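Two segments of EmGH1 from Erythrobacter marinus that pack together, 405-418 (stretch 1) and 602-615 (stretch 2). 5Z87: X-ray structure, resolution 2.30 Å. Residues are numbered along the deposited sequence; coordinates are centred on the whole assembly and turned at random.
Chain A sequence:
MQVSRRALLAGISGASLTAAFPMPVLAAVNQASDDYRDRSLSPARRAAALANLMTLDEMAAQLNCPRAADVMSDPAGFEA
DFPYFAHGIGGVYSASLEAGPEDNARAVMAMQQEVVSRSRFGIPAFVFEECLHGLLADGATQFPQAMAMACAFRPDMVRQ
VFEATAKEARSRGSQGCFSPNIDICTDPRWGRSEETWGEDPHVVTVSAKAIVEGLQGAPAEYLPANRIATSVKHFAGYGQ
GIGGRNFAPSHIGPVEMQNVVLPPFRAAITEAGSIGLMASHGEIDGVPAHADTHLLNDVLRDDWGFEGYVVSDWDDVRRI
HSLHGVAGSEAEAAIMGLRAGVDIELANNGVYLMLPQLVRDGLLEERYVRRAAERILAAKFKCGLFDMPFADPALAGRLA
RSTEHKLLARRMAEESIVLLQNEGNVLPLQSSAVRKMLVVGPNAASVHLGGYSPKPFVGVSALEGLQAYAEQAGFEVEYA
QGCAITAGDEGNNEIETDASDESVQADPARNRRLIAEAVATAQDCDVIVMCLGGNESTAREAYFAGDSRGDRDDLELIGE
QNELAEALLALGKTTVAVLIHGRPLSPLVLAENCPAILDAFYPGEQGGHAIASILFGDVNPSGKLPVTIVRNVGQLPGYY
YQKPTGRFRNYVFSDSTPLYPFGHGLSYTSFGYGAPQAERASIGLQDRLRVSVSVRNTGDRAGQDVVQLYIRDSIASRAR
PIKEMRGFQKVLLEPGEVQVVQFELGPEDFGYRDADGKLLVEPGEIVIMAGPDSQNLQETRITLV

Stretch 1, residues 405-418: HKLLARRMAEESIV
Stretch 2, residues 602-615: YPGEQGGHAIASIL

Stretch 1 is helical from His405, continuing a helix begun earlier in the chain, and passes into extended backbone at Ile417 (phi/psi -60/133). Stretch 2 runs through a type I turn, Gly604 to Gly607, with Gln606 as N-cap of helix 607-615. The helix axes approach to 8.4 Å, their N-to-C directions 43° apart (signed crossing angle -43°). CA-CA distances set the register: Arg410-Gln606 4.8 Å, Glu414-Ala610 5.1 Å, Ala413-Pro603 5.4 Å.

Alanines meet where the helices pack: Ala413 CB lies 3.6 Å from Ala610 CB and 3.4 Å from Pro603 O. The glycines answer to stretch 2's own fold: at Gly604 (phi/psi 82/-174) a CB would jam against the preceding carbonyl, and at Gly607 it would fall 2.5 Å from Pro603 CG. Beyond the alanines, Ile417 (chi1 m, chi2 t) places CD1 3.7 Å from Ile611 CG1, while its CB meets Ile614 CD1 at 3.8 Å; Ile614 is also m, t.

Gln606 points toward stretch 1, which puts its CB 3.5 Å from Arg410 CB; its m, m, chi3 -55° conformation then carries NE2 to a weak 3.3 Å hydrogen bond with Glu605 OE2. Glu605 adopts chi1 p, chi2 t, bringing OE2 3.5 Å from Lys406 CG.

The CA-to-CB bond of Arg410 points sideways to stretch 2, and with chi1 t and chi2 100° and chi3 113° between wells, the end of its side chain comes nearer. His609 CB (chi1 m) covers one guanidinium face, 3.3 Å from Arg410 CZ; Ser613 OG (chi1 m) lies at the edge, 3.1 Å from Arg410 NH1. Glu414 (m, t, chi3 -19°) holds that same NH1 by a 3.0 Å salt bridge from OE2, while its CG rests 3.6 Å from Ala610 CB.

One water bridges the backbones, donating to Ala409 O (2.7 Å) and Pro603 O (2.8 Å) and accepting from Gln606 N (2.9 Å).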

# COMPACT_ATOMS: atom_id res chain seq x y z
N HIS A 405 40.64 11.53 -0.52
CA HIS A 405 39.30 11.05 -0.82
C HIS A 405 39.06 9.66 -0.25
O HIS A 405 37.96 9.36 0.22
CB HIS A 405 39.05 11.09 -2.34
CG HIS A 405 38.87 12.47 -2.89
ND1 HIS A 405 38.53 12.72 -4.21
CD2 HIS A 405 38.96 13.69 -2.30
CE1 HIS A 405 38.43 14.02 -4.40
NE2 HIS A 405 38.68 14.64 -3.26
N LYS A 406 40.09 8.80 -0.28
CA LYS A 406 39.96 7.49 0.36
C LYS A 406 39.77 7.64 1.87
O LYS A 406 38.96 6.92 2.48
CB LYS A 406 41.18 6.62 0.06
CG LYS A 406 41.26 6.16 -1.38
CD LYS A 406 42.29 5.04 -1.58
CE LYS A 406 43.72 5.56 -1.42
NZ LYS A 406 44.72 4.61 -1.98
N LEU A 407 40.46 8.60 2.48
CA LEU A 407 40.31 8.78 3.92
C LEU A 407 38.92 9.31 4.27
O LEU A 407 38.31 8.86 5.25
CB LEU A 407 41.40 9.70 4.46
CG LEU A 407 41.17 10.19 5.89
CD1 LEU A 407 41.17 9.02 6.89
CD2 LEU A 407 42.19 11.24 6.27
N LEU A 408 38.40 10.24 3.46
CA LEU A 408 37.02 10.67 3.65
C LEU A 408 36.06 9.49 3.56
O LEU A 408 35.17 9.34 4.40
CB LEU A 408 36.67 11.75 2.63
CG LEU A 408 35.24 12.29 2.69
CD1 LEU A 408 34.93 12.85 4.08
CD2 LEU A 408 35.02 13.37 1.64
N ALA A 409 36.26 8.60 2.58
CA ALA A 409 35.41 7.43 2.46
C ALA A 409 35.50 6.53 3.69
O ALA A 409 34.50 5.94 4.12
CB ALA A 409 35.77 6.65 1.20
N ARG A 410 36.70 6.41 4.27
CA ARG A 410 36.85 5.66 5.52
C ARG A 410 36.12 6.36 6.66
O ARG A 410 35.35 5.72 7.40
CB ARG A 410 38.33 5.50 5.83
CG ARG A 410 38.64 5.16 7.26
CD ARG A 410 38.91 3.69 7.38
NE ARG A 410 40.30 3.39 7.73
CZ ARG A 410 40.67 2.84 8.88
NH1 ARG A 410 39.74 2.54 9.79
NH2 ARG A 410 41.95 2.59 9.13
N ARG A 411 36.34 7.67 6.82
CA ARG A 411 35.71 8.38 7.93
C ARG A 411 34.18 8.38 7.82
O ARG A 411 33.48 8.33 8.84
CB ARG A 411 36.23 9.82 8.00
CG ARG A 411 37.52 9.96 8.82
CD ARG A 411 37.68 11.38 9.38
NE ARG A 411 37.37 12.42 8.39
CZ ARG A 411 36.54 13.45 8.59
NH1 ARG A 411 35.93 13.60 9.76
NH2 ARG A 411 36.34 14.34 7.61
N MET A 412 33.64 8.43 6.59
CA MET A 412 32.19 8.42 6.44
C MET A 412 31.62 7.09 6.93
O MET A 412 30.65 7.06 7.69
CB MET A 412 31.81 8.68 4.99
CG MET A 412 30.31 8.91 4.77
SD MET A 412 29.62 10.26 5.77
CE MET A 412 29.29 11.51 4.56
N ALA A 413 32.25 5.97 6.53
CA ALA A 413 31.82 4.67 7.02
C ALA A 413 31.87 4.59 8.55
O ALA A 413 30.92 4.09 9.18
CB ALA A 413 32.68 3.57 6.39
N GLU A 414 32.94 5.10 9.16
CA GLU A 414 33.06 5.11 10.62
C GLU A 414 31.91 5.88 11.29
O GLU A 414 31.54 5.58 12.43
CB GLU A 414 34.41 5.71 11.05
CG GLU A 414 35.63 4.87 10.59
CD GLU A 414 37.00 5.46 10.98
OE1 GLU A 414 37.10 6.67 11.28
OE2 GLU A 414 37.99 4.69 10.98
N GLU A 415 31.33 6.86 10.60
CA GLU A 415 30.22 7.63 11.16
C GLU A 415 28.86 6.99 10.87
O GLU A 415 27.87 7.38 11.50
CB GLU A 415 30.20 9.06 10.61
CG GLU A 415 31.41 9.92 10.96
CD GLU A 415 31.34 10.51 12.35
OE1 GLU A 415 30.22 10.83 12.81
OE2 GLU A 415 32.40 10.65 13.00
N SER A 416 28.80 6.03 9.96
CA SER A 416 27.54 5.52 9.44
C SER A 416 27.14 4.16 9.99
O SER A 416 25.95 3.90 10.13
CB SER A 416 27.62 5.38 7.92
OG SER A 416 27.85 6.65 7.34
N ILE A 417 28.11 3.29 10.28
CA ILE A 417 27.76 1.94 10.72
C ILE A 417 26.94 2.01 12.00
O ILE A 417 27.25 2.77 12.93
CB ILE A 417 29.03 1.09 10.87
CG1 ILE A 417 29.73 0.97 9.51
CG2 ILE A 417 28.68 -0.29 11.36
CD1 ILE A 417 31.14 0.47 9.58
N VAL A 418 25.84 1.25 12.03
CA VAL A 418 24.86 1.30 13.11
C VAL A 418 25.06 0.09 14.02
O VAL A 418 25.12 -1.05 13.54
CB VAL A 418 23.42 1.30 12.55
CG1 VAL A 418 22.39 1.29 13.72
CG2 VAL A 418 23.20 2.47 11.60
N TYR A 602 25.89 -0.68 2.79
CA TYR A 602 27.06 -0.87 1.93
C TYR A 602 28.06 0.18 2.36
O TYR A 602 27.80 1.37 2.16
CB TYR A 602 26.72 -0.74 0.45
CG TYR A 602 25.92 -1.89 -0.11
CD1 TYR A 602 26.22 -3.21 0.23
CD2 TYR A 602 24.85 -1.67 -0.97
CE1 TYR A 602 25.49 -4.27 -0.29
CE2 TYR A 602 24.13 -2.71 -1.50
CZ TYR A 602 24.45 -4.02 -1.16
OH TYR A 602 23.73 -5.08 -1.67
N PRO A 603 29.16 -0.20 3.01
CA PRO A 603 29.99 0.79 3.71
C PRO A 603 31.09 1.42 2.85
O PRO A 603 31.99 2.08 3.38
CB PRO A 603 30.56 -0.02 4.88
CG PRO A 603 30.65 -1.39 4.35
CD PRO A 603 29.55 -1.58 3.36
N GLY A 604 31.02 1.27 1.54
CA GLY A 604 31.97 1.97 0.69
C GLY A 604 33.29 1.23 0.59
O GLY A 604 33.46 0.12 1.09
N GLU A 605 34.26 1.86 -0.08
CA GLU A 605 35.45 1.13 -0.48
C GLU A 605 36.45 0.98 0.67
O GLU A 605 37.29 0.07 0.63
CB GLU A 605 36.11 1.79 -1.69
CG GLU A 605 36.59 3.20 -1.45
CD GLU A 605 37.62 3.62 -2.49
OE1 GLU A 605 37.24 3.82 -3.67
OE2 GLU A 605 38.81 3.74 -2.12
N GLN A 606 36.37 1.82 1.68
CA GLN A 606 37.16 1.67 2.90
C GLN A 606 36.37 0.97 4.01
O GLN A 606 36.79 1.01 5.17
CB GLN A 606 37.66 3.03 3.37
CG GLN A 606 38.64 3.70 2.40
CD GLN A 606 39.82 2.79 2.02
OE1 GLN A 606 40.54 2.30 2.89
NE2 GLN A 606 40.02 2.57 0.72
N GLY A 607 35.26 0.32 3.68
CA GLY A 607 34.35 -0.16 4.72
C GLY A 607 34.96 -1.23 5.61
O GLY A 607 34.73 -1.25 6.82
N GLY A 608 35.75 -2.13 5.02
CA GLY A 608 36.36 -3.20 5.80
C GLY A 608 37.19 -2.68 6.96
O GLY A 608 37.19 -3.27 8.05
N HIS A 609 37.90 -1.56 6.75
CA HIS A 609 38.68 -0.98 7.84
C HIS A 609 37.78 -0.36 8.90
O HIS A 609 38.05 -0.47 10.10
CB HIS A 609 39.66 0.07 7.30
CG HIS A 609 40.70 -0.48 6.36
ND1 HIS A 609 41.53 -1.52 6.71
CD2 HIS A 609 41.06 -0.11 5.11
CE1 HIS A 609 42.34 -1.79 5.70
NE2 HIS A 609 42.07 -0.95 4.72
N ALA A 610 36.72 0.33 8.47
CA ALA A 610 35.85 0.98 9.45
C ALA A 610 35.12 -0.06 10.30
O ALA A 610 34.98 0.12 11.51
CB ALA A 610 34.87 1.91 8.74
N ILE A 611 34.68 -1.16 9.69
CA ILE A 611 34.06 -2.25 10.45
C ILE A 611 35.02 -2.79 11.51
O ILE A 611 34.66 -2.97 12.68
CB ILE A 611 33.60 -3.36 9.51
CG1 ILE A 611 32.47 -2.86 8.61
CG2 ILE A 611 33.19 -4.60 10.30
CD1 ILE A 611 31.99 -3.87 7.60
N ALA A 612 36.26 -3.07 11.11
CA ALA A 612 37.24 -3.59 12.06
C ALA A 612 37.49 -2.60 13.18
O ALA A 612 37.57 -2.99 14.35
CB ALA A 612 38.54 -3.94 11.33
N SER A 613 37.58 -1.31 12.85
CA SER A 613 37.82 -0.31 13.88
C SER A 613 36.67 -0.24 14.89
O SER A 613 36.89 0.04 16.08
CB SER A 613 38.04 1.05 13.23
OG SER A 613 39.22 1.04 12.42
N ILE A 614 35.43 -0.47 14.43
CA ILE A 614 34.30 -0.43 15.35
C ILE A 614 34.20 -1.73 16.13
O ILE A 614 33.83 -1.72 17.31
CB ILE A 614 33.01 -0.11 14.58
CG1 ILE A 614 32.93 1.38 14.29
CG2 ILE A 614 31.76 -0.55 15.35
CD1 ILE A 614 32.08 1.70 13.08
N LEU A 615 34.54 -2.85 15.51
CA LEU A 615 34.47 -4.12 16.23
C LEU A 615 35.40 -4.14 17.44
O LEU A 615 35.10 -4.80 18.44
CB LEU A 615 34.78 -5.28 15.30
CG LEU A 615 33.64 -5.68 14.37
CD1 LEU A 615 34.11 -6.66 13.32
CD2 LEU A 615 32.49 -6.26 15.16
O HOH W 1 34.31 3.57 2.82